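Long-range contacts in Xaa-Pro Dipeptidase (PDB 2QS8), which probably hydrolyses peptides with a metal-dependent active site of the amidohydrolase superfamily, acting as a dipeptidase or carboxypeptidase: residues H98-T102 against H334-W338; F103-T108 against V400-K405; P63-M68 against A358-A363. Residue numbers count along the deposited sequence, not the author numbering.

Contact 1 of 3, residues H98-T102 against H334-W338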
loop_
_atom_site.group_PDB
_atom_site.type_symbol
_atom_site.label_atom_id
_atom_site.label_comp_id
_atom_site.label_asym_id
_atom_site.label_seq_id
_atom_site.Cartn_x
_atom_site.Cartn_y
_atom_site.Cartn_z
ATOM N N HIS A 98 23.595 -12.386 -30.088
ATOM C CA HIS A 98 24.024 -13.096 -28.903
ATOM C C HIS A 98 23.379 -14.476 -28.865
ATOM O O HIS A 98 24.033 -15.464 -28.538
ATOM C CB HIS A 98 23.639 -12.316 -27.649
ATOM C CG HIS A 98 24.357 -11.008 -27.511
ATOM N ND1 HIS A 98 23.929 -10.017 -26.649
ATOM C CD2 HIS A 98 25.491 -10.551 -28.081
ATOM C CE1 HIS A 98 24.776 -9.005 -26.700
ATOM N NE2 HIS A 98 25.733 -9.298 -27.557
ATOM N N ALA A 99 22.100 -14.536 -29.207
ATOM C CA ALA A 99 21.370 -15.791 -29.187
ATOM C C ALA A 99 21.874 -16.733 -30.261
ATOM O O ALA A 99 22.058 -17.919 -30.021
ATOM C CB ALA A 99 19.883 -15.535 -29.385
ATOM N N TYR A 100 22.094 -16.200 -31.454
ATOM C CA TYR A 100 22.560 -17.024 -32.545
ATOM C C TYR A 100 23.937 -17.658 -32.294
ATOM O O TYR A 100 24.120 -18.853 -32.553
ATOM C CB TYR A 100 22.590 -16.231 -33.847
ATOM C CG TYR A 100 22.931 -17.103 -35.014
ATOM C CD1 TYR A 100 22.081 -18.142 -35.398
ATOM C CD2 TYR A 100 24.142 -16.954 -35.689
ATOM C CE1 TYR A 100 22.433 -19.017 -36.425
ATOM C CE2 TYR A 100 24.506 -17.824 -36.716
ATOM C CZ TYR A 100 23.648 -18.851 -37.077
ATOM O OH TYR A 100 24.004 -19.711 -38.088
ATOM N N VAL A 101 24.898 -16.883 -31.797
ATOM C CA VAL A 101 26.217 -17.446 -31.546
ATOM C C VAL A 101 26.183 -18.485 -30.425
ATOM O O VAL A 101 26.981 -19.423 -30.412
ATOM C CB VAL A 101 27.270 -16.353 -31.181
ATOM C CG1 VAL A 101 27.356 -15.313 -32.290
ATOM C CG2 VAL A 101 26.920 -15.703 -29.851
ATOM N N THR A 102 25.255 -18.315 -29.488
ATOM C CA THR A 102 25.126 -19.238 -28.372
ATOM C C THR A 102 24.527 -20.543 -28.879
ATOM O O THR A 102 24.926 -21.634 -28.473
ATOM C CB THR A 102 24.220 -18.650 -27.271
ATOM O OG1 THR A 102 24.813 -17.454 -26.739
ATOM C CG2 THR A 102 24.036 -19.655 -26.143
ATOM N N HIS A 334 29.158 -13.732 -25.065
ATOM C CA HIS A 334 28.225 -14.804 -25.391
ATOM C C HIS A 334 28.941 -15.710 -26.372
ATOM O O HIS A 334 29.686 -15.229 -27.231
ATOM C CB HIS A 334 26.953 -14.245 -26.046
ATOM C CG HIS A 334 26.042 -13.532 -25.096
ATOM N ND1 HIS A 334 25.208 -14.200 -24.223
ATOM C CD2 HIS A 334 25.880 -12.213 -24.838
ATOM C CE1 HIS A 334 24.577 -13.320 -23.467
ATOM N NE2 HIS A 334 24.966 -12.108 -23.819
ATOM N N GLY A 335 28.725 -17.014 -26.255
ATOM C CA GLY A 335 29.386 -17.942 -27.153
ATOM C C GLY A 335 30.575 -18.640 -26.511
ATOM O O GLY A 335 31.127 -19.593 -27.064
ATOM N N THR A 336 30.982 -18.172 -25.341
ATOM C CA THR A 336 32.099 -18.787 -24.637
ATOM C C THR A 336 31.543 -19.671 -23.514
ATOM O O THR A 336 32.255 -20.059 -22.584
ATOM C CB THR A 336 33.032 -17.709 -24.035
ATOM O OG1 THR A 336 32.318 -16.952 -23.045
ATOM C CG2 THR A 336 33.539 -16.775 -25.150
ATOM N N ASN A 337 30.257 -19.982 -23.624
ATOM C CA ASN A 337 29.561 -20.790 -22.628
ATOM C C ASN A 337 30.302 -22.084 -22.284
ATOM O O ASN A 337 30.332 -22.499 -21.122
ATOM C CB ASN A 337 28.154 -21.124 -23.126
ATOM C CG ASN A 337 27.389 -19.890 -23.601
ATOM O OD1 ASN A 337 26.423 -19.455 -22.963
ATOM N ND2 ASN A 337 27.819 -19.323 -24.724
ATOM N N TRP A 338 30.913 -22.704 -23.290
ATOM C CA TRP A 338 31.632 -23.965 -23.095
ATOM C C TRP A 338 32.683 -23.958 -21.982
ATOM O O TRP A 338 32.901 -24.989 -21.330
ATOM C CB TRP A 338 32.290 -24.409 -24.401
ATOM C CG TRP A 338 33.339 -23.460 -24.894
ATOM C CD1 TRP A 338 33.153 -22.375 -25.698
ATOM C CD2 TRP A 338 34.737 -23.494 -24.587
ATOM N NE1 TRP A 338 34.346 -21.730 -25.915
ATOM C CE2 TRP A 338 35.338 -22.399 -25.248
ATOM C CE3 TRP A 338 35.543 -24.350 -23.827
ATOM C CZ2 TRP A 338 36.707 -22.129 -25.160
ATOM C CZ3 TRP A 338 36.904 -24.085 -23.738
ATOM C CH2 TRP A 338 37.474 -22.982 -24.407
#
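A turn and a half near the C-terminal end of helix 88-104 runs beside an irregular loop, and the two backbones draw closer toward the end of the helix: the CA atoms of H98 and H334 are 5.7 Å apart, those of T102 and G335 only 4.6 Å. In this TIM-barrel amidohydrolase the helix belongs to the outer layer, while 334-338 lies in the loop that follows D328, a residue of the magnesium site. G335 has backbone angles that call for glycine: at a phi of 102° a CB would be jammed against the carbonyl O of H334, its 3.6 Å to V101 CG2 being a lesser crowding.

No hydrogen bond crosses between the segments; aromatic stacking supplies the most specific interaction. The imidazoles of H98 and H334 form an offset stack, with centroids 4.3 Å apart and planes at 25°, and H98 CB adds a CH-pi contact over the H334 ring, 3.8 Å from its centroid. The stacked rings are also tethered to the loop just beyond metal ligand H71: H98 ND1 bonds to G73 N and H334 NE2 to Q74 O. V101 lies against the loop backbone, its CG2 3.8 Å from H334 O. T102, finally, turns its hydroxyl back into the helix, where OG1 donates to H98 O at 2.8 Å, and the same OG1 lies 3.9 Å from H334 CB.

Contact 2 of 3, residues F103-T108 against V400-K405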
loop_
_atom_site.group_PDB
_atom_site.type_symbol
_atom_site.label_atom_id
_atom_site.label_comp_id
_atom_site.label_asym_id
_atom_site.label_seq_id
_atom_site.Cartn_x
_atom_site.Cartn_y
_atom_site.Cartn_z
ATOM N N PHE A 103 23.568 -20.398 -29.779
ATOM C CA PHE A 103 22.866 -21.511 -30.390
ATOM C C PHE A 103 23.845 -22.283 -31.262
ATOM O O PHE A 103 23.919 -23.506 -31.189
ATOM C CB PHE A 103 21.692 -20.958 -31.216
ATOM C CG PHE A 103 20.938 -21.995 -32.001
ATOM C CD1 PHE A 103 20.336 -23.075 -31.368
ATOM C CD2 PHE A 103 20.798 -21.865 -33.376
ATOM C CE1 PHE A 103 19.600 -24.014 -32.099
ATOM C CE2 PHE A 103 20.066 -22.795 -34.112
ATOM C CZ PHE A 103 19.467 -23.873 -33.472
ATOM N N LYS A 104 24.614 -21.555 -32.062
ATOM C CA LYS A 104 25.593 -22.161 -32.949
ATOM C C LYS A 104 26.711 -22.873 -32.190
ATOM O O LYS A 104 27.355 -23.762 -32.728
ATOM C CB LYS A 104 26.175 -21.093 -33.869
ATOM C CG LYS A 104 27.336 -21.550 -34.743
ATOM C CD LYS A 104 27.936 -20.367 -35.511
ATOM C CE LYS A 104 29.176 -20.762 -36.312
ATOM N NZ LYS A 104 29.799 -19.580 -36.999
ATOM N N SER A 105 26.944 -22.494 -30.940
ATOM C CA SER A 105 27.994 -23.142 -30.161
ATOM C C SER A 105 27.504 -24.454 -29.523
ATOM O O SER A 105 28.253 -25.135 -28.819
ATOM C CB SER A 105 28.520 -22.195 -29.078
ATOM O OG SER A 105 27.629 -22.100 -27.979
ATOM N N GLY A 106 26.245 -24.801 -29.771
ATOM C CA GLY A 106 25.712 -26.032 -29.216
ATOM C C GLY A 106 24.587 -25.924 -28.193
ATOM O O GLY A 106 24.017 -26.942 -27.806
ATOM N N PHE A 107 24.265 -24.718 -27.742
ATOM C CA PHE A 107 23.187 -24.572 -26.766
ATOM C C PHE A 107 21.855 -24.301 -27.455
ATOM O O PHE A 107 21.581 -23.194 -27.917
ATOM C CB PHE A 107 23.529 -23.483 -25.749
ATOM C CG PHE A 107 24.659 -23.865 -24.837
ATOM C CD1 PHE A 107 25.972 -23.859 -25.294
ATOM C CD2 PHE A 107 24.406 -24.297 -23.540
ATOM C CE1 PHE A 107 27.013 -24.284 -24.473
ATOM C CE2 PHE A 107 25.439 -24.720 -22.720
ATOM C CZ PHE A 107 26.746 -24.713 -23.187
ATOM N N THR A 108 21.038 -25.349 -27.512
ATOM C CA THR A 108 19.734 -25.309 -28.158
ATOM C C THR A 108 18.617 -24.786 -27.257
ATOM O O THR A 108 17.546 -24.415 -27.727
ATOM C CB THR A 108 19.373 -26.717 -28.682
ATOM O OG1 THR A 108 19.552 -27.684 -27.637
ATOM C CG2 THR A 108 20.255 -27.070 -29.882
ATOM N N VAL A 400 31.910 -27.353 -31.257
ATOM C CA VAL A 400 30.689 -28.023 -31.687
ATOM C C VAL A 400 30.479 -27.589 -33.132
ATOM O O VAL A 400 30.455 -26.401 -33.411
ATOM C CB VAL A 400 29.488 -27.568 -30.858
ATOM C CG1 VAL A 400 28.210 -28.120 -31.460
ATOM C CG2 VAL A 400 29.657 -28.019 -29.410
ATOM N N ASP A 401 30.335 -28.542 -34.045
ATOM C CA ASP A 401 30.168 -28.200 -35.454
ATOM C C ASP A 401 28.853 -28.658 -36.081
ATOM O O ASP A 401 28.636 -28.493 -37.284
ATOM C CB ASP A 401 31.351 -28.748 -36.262
ATOM C CG ASP A 401 31.366 -30.267 -36.329
ATOM O OD1 ASP A 401 31.179 -30.917 -35.278
ATOM O OD2 ASP A 401 31.568 -30.809 -37.435
ATOM N N VAL A 402 27.971 -29.229 -35.267
ATOM C CA VAL A 402 26.679 -29.676 -35.765
ATOM C C VAL A 402 25.612 -29.340 -34.741
ATOM O O VAL A 402 25.734 -29.680 -33.567
ATOM C CB VAL A 402 26.662 -31.218 -36.049
ATOM C CG1 VAL A 402 25.246 -31.683 -36.401
ATOM C CG2 VAL A 402 27.593 -31.548 -37.202
ATOM N N VAL A 403 24.565 -28.667 -35.184
ATOM C CA VAL A 403 23.488 -28.301 -34.286
ATOM C C VAL A 403 22.159 -28.574 -34.962
ATOM O O VAL A 403 21.869 -28.010 -36.018
ATOM C CB VAL A 403 23.552 -26.800 -33.896
ATOM C CG1 VAL A 403 22.402 -26.451 -32.963
ATOM C CG2 VAL A 403 24.889 -26.483 -33.243
ATOM N N ILE A 404 21.370 -29.454 -34.349
ATOM C CA ILE A 404 20.049 -29.805 -34.854
ATOM C C ILE A 404 19.029 -29.414 -33.799
ATOM O O ILE A 404 19.183 -29.739 -32.627
ATOM C CB ILE A 404 19.916 -31.318 -35.126
ATOM C CG1 ILE A 404 20.948 -31.742 -36.180
ATOM C CG2 ILE A 404 18.511 -31.629 -35.612
ATOM C CD1 ILE A 404 21.003 -33.239 -36.454
ATOM N N LYS A 405 17.991 -28.711 -34.219
ATOM C CA LYS A 405 16.964 -28.276 -33.288
ATOM C C LYS A 405 15.597 -28.545 -33.884
ATOM O O LYS A 405 15.308 -28.131 -35.005
ATOM C CB LYS A 405 17.118 -26.784 -33.004
ATOM C CG LYS A 405 16.021 -26.196 -32.132
ATOM C CD LYS A 405 15.948 -24.694 -32.363
ATOM C CE LYS A 405 14.749 -24.072 -31.698
ATOM N NZ LYS A 405 14.615 -22.661 -32.129
#
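A helix ending in a positive-phi glycine can bring its terminus close to a neighbouring strand, and here a Schellman motif does so with that glycine in the interface. G106, at a phi of 115°, is the first residue to leave helical geometry; its N bonds to F103 O at 3.0 Å, and F107 N probably bonds to T102 O. A side chain at this point would be excluded twice over, since a CB would jam against the carbonyl O of S105 and come within 3.2 Å of V400 CG2. V400 fills the space instead, with CG2 3.3 Å from S105 O and CG1 4.0 Å from G106 CA.

The turn connects helix 88-104 to strand 107-112, completing a beta-alpha-beta crossover from strand 60-67 in the TIM barrel. Strand 400-405 lies between 383-386 and 408-411, so the contact joins the barrel to these C-terminal strands. Near its start the strand carries a classic beta bulge, D401 and V402 both facing A385.

The side-chain chemistry is mostly apolar, valine methyls also lie against backbone carbonyls, and no hydrogen bond crosses between the segments. V403 is central: its CG1 lies over the face of the F103 ring in a CH-pi contact, 4.2 Å from the centroid, and reaches T108 CG2 at 3.8 Å, while its CG2 is 3.7 Å from both F103 O and K104 O. The F103 ring also meets Y410 edge-to-face. K405 contributes its aliphatic part, CD lying 3.7 Å from F103 CE1, and carries its NZ onward to a hydrogen bond with G134 O.

Contact 3 of 3, residues P63-M68 against A358-A363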
loop_
_atom_site.group_PDB
_atom_site.type_symbol
_atom_site.label_atom_id
_atom_site.label_comp_id
_atom_site.label_asym_id
_atom_site.label_seq_id
_atom_site.Cartn_x
_atom_site.Cartn_y
_atom_site.Cartn_z
ATOM N N PRO A 63 23.065 -34.612 -26.633
ATOM C CA PRO A 63 21.776 -33.946 -26.806
ATOM C C PRO A 63 22.052 -32.441 -26.744
ATOM O O PRO A 63 23.123 -32.036 -26.294
ATOM C CB PRO A 63 20.949 -34.468 -25.631
ATOM C CG PRO A 63 21.964 -34.782 -24.591
ATOM C CD PRO A 63 23.139 -35.334 -25.353
ATOM N N GLY A 64 21.118 -31.624 -27.222
ATOM C CA GLY A 64 21.317 -30.187 -27.188
ATOM C C GLY A 64 21.672 -29.694 -25.799
ATOM O O GLY A 64 21.060 -30.106 -24.823
ATOM N N LEU A 65 22.662 -28.817 -25.699
ATOM C CA LEU A 65 23.078 -28.293 -24.400
ATOM C C LEU A 65 22.179 -27.147 -23.896
ATOM O O LEU A 65 21.562 -26.436 -24.687
ATOM C CB LEU A 65 24.536 -27.826 -24.489
ATOM C CG LEU A 65 25.517 -28.929 -24.924
ATOM C CD1 LEU A 65 26.902 -28.331 -25.126
ATOM C CD2 LEU A 65 25.550 -30.039 -23.884
HETATM N N MSE A 66 22.123 -26.983 -22.579
HETATM C CA MSE A 66 21.307 -25.943 -21.963
HETATM C C MSE A 66 22.069 -25.041 -20.988
HETATM O O MSE A 66 22.906 -25.514 -20.223
HETATM C CB MSE A 66 20.137 -26.588 -21.228
HETATM C CG MSE A 66 19.187 -27.307 -22.132
HETATM SE SE MSE A 66 17.586 -27.918 -21.161
HETATM C CE MSE A 66 17.151 -29.522 -22.200
ATOM N N ASP A 67 21.783 -23.744 -21.032
ATOM C CA ASP A 67 22.428 -22.773 -20.146
ATOM C C ASP A 67 21.303 -22.117 -19.339
ATOM O O ASP A 67 20.475 -21.405 -19.882
ATOM C CB ASP A 67 23.191 -21.722 -20.970
ATOM C CG ASP A 67 24.137 -20.885 -20.123
ATOM O OD1 ASP A 67 23.837 -20.653 -18.935
ATOM O OD2 ASP A 67 25.183 -20.447 -20.656
HETATM N N MSE A 68 21.275 -22.386 -18.038
HETATM C CA MSE A 68 20.230 -21.857 -17.157
HETATM C C MSE A 68 20.380 -20.380 -16.767
HETATM O O MSE A 68 19.567 -19.875 -15.992
HETATM C CB MSE A 68 20.186 -22.670 -15.865
HETATM C CG MSE A 68 19.949 -24.157 -16.028
HETATM SE SE MSE A 68 18.199 -24.377 -16.851
HETATM C CE MSE A 68 16.959 -23.839 -15.456
ATOM N N ALA A 358 24.044 -30.174 -18.002
ATOM C CA ALA A 358 23.640 -29.225 -19.034
ATOM C C ALA A 358 22.642 -29.859 -19.995
ATOM O O ALA A 358 22.293 -29.269 -21.015
ATOM C CB ALA A 358 24.852 -28.740 -19.793
ATOM N N THR A 359 22.190 -31.063 -19.662
ATOM C CA THR A 359 21.227 -31.784 -20.484
ATOM C C THR A 359 19.976 -32.187 -19.683
ATOM O O THR A 359 18.931 -31.546 -19.788
ATOM C CB THR A 359 21.879 -33.044 -21.128
ATOM O OG1 THR A 359 22.626 -33.767 -20.146
ATOM C CG2 THR A 359 22.811 -32.640 -22.239
HETATM N N MSE A 360 20.089 -33.238 -18.877
HETATM C CA MSE A 360 18.966 -33.711 -18.061
HETATM C C MSE A 360 18.704 -32.867 -16.811
HETATM O O MSE A 360 17.556 -32.664 -16.414
HETATM C CB MSE A 360 19.190 -35.175 -17.640
HETATM C CG MSE A 360 18.987 -36.180 -18.771
HETATM SE SE MSE A 360 17.154 -35.929 -19.406
HETATM C CE MSE A 360 16.119 -36.346 -17.771
ATOM N N GLU A 361 19.758 -32.389 -16.166
ATOM C CA GLU A 361 19.553 -31.576 -14.968
ATOM C C GLU A 361 18.893 -30.243 -15.305
ATOM O O GLU A 361 18.004 -29.773 -14.582
ATOM C CB GLU A 361 20.881 -31.354 -14.245
ATOM C CG GLU A 361 21.428 -32.642 -13.639
ATOM C CD GLU A 361 20.363 -33.406 -12.847
ATOM O OE1 GLU A 361 20.061 -33.008 -11.705
ATOM O OE2 GLU A 361 19.816 -34.397 -13.375
ATOM N N THR A 362 19.321 -29.641 -16.411
ATOM C CA THR A 362 18.757 -28.383 -16.848
ATOM C C THR A 362 17.324 -28.608 -17.296
ATOM O O THR A 362 16.453 -27.777 -17.038
ATOM C CB THR A 362 19.552 -27.776 -18.024
ATOM O OG1 THR A 362 19.784 -28.782 -19.016
ATOM C CG2 THR A 362 20.879 -27.207 -17.539
ATOM N N ALA A 363 17.077 -29.733 -17.965
ATOM C CA ALA A 363 15.730 -30.058 -18.444
ATOM C C ALA A 363 14.738 -30.195 -17.291
ATOM O O ALA A 363 13.573 -29.829 -17.428
ATOM C CB ALA A 363 15.752 -31.331 -19.269
#
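One hydrogen bond fixes these segments to each other: M66 N donates to A358 O at 2.8 Å, so a strand amide is answered by a carbonyl of the loop entering helix 360-365. The polar atoms beside it are used locally. T359 O accepts T362 OG1 at 3.0 Å and A363 N at 3.2 Å, which closes the first helical turn; M66 CB makes a close carbon-to-oxygen approach, 3.1 Å, to the same T362 OG1. T359 holds the N-cap position but makes no capping bond with its side chain, its OG1 bonding to I355 O instead.

Apolar contacts fill the rest. M66, a selenomethionine, points at the helix and brings CE to 3.7 Å from A363 CB. P63 CG touches T359 CG2 at 3.3 Å, L65 CD2 comes 4.3 Å from A358 CB, and selenomethionine M68 reaches T362 CG2 through its CG at 3.5 Å.

This is strand-to-helix packing of a TIM barrel, just before H69 and H71 of the magnesium site. Strand 60-67 pairs on one flank with 107-112, through D67 with T109 and R111, and F341 of helix 339-346 packs against both L65 and A358.

In the fold
The three contacts form a connected series around the first beta-alpha-beta unit of the barrel. Contacts 1 and 2 take successive parts of the last turns of helix 88-104 and also meet where N337 packs on F107; contacts 2 and 3 meet where G106 O probably bonds to L65 N, between neighbouring strands. Contact 3 is the deepest, every touching residue being buried, and only there does a hydrogen bond link the paired segments. Contact 2, farthest from the chain centre yet mostly buried, relies on aliphatic and aromatic surfaces to join the helix end and the start of strand 107-112 to strand 400-405. Contact 1 is partly buried and uses stacked imidazoles, with the H334 side chain about 10 Å from the magnesium ion.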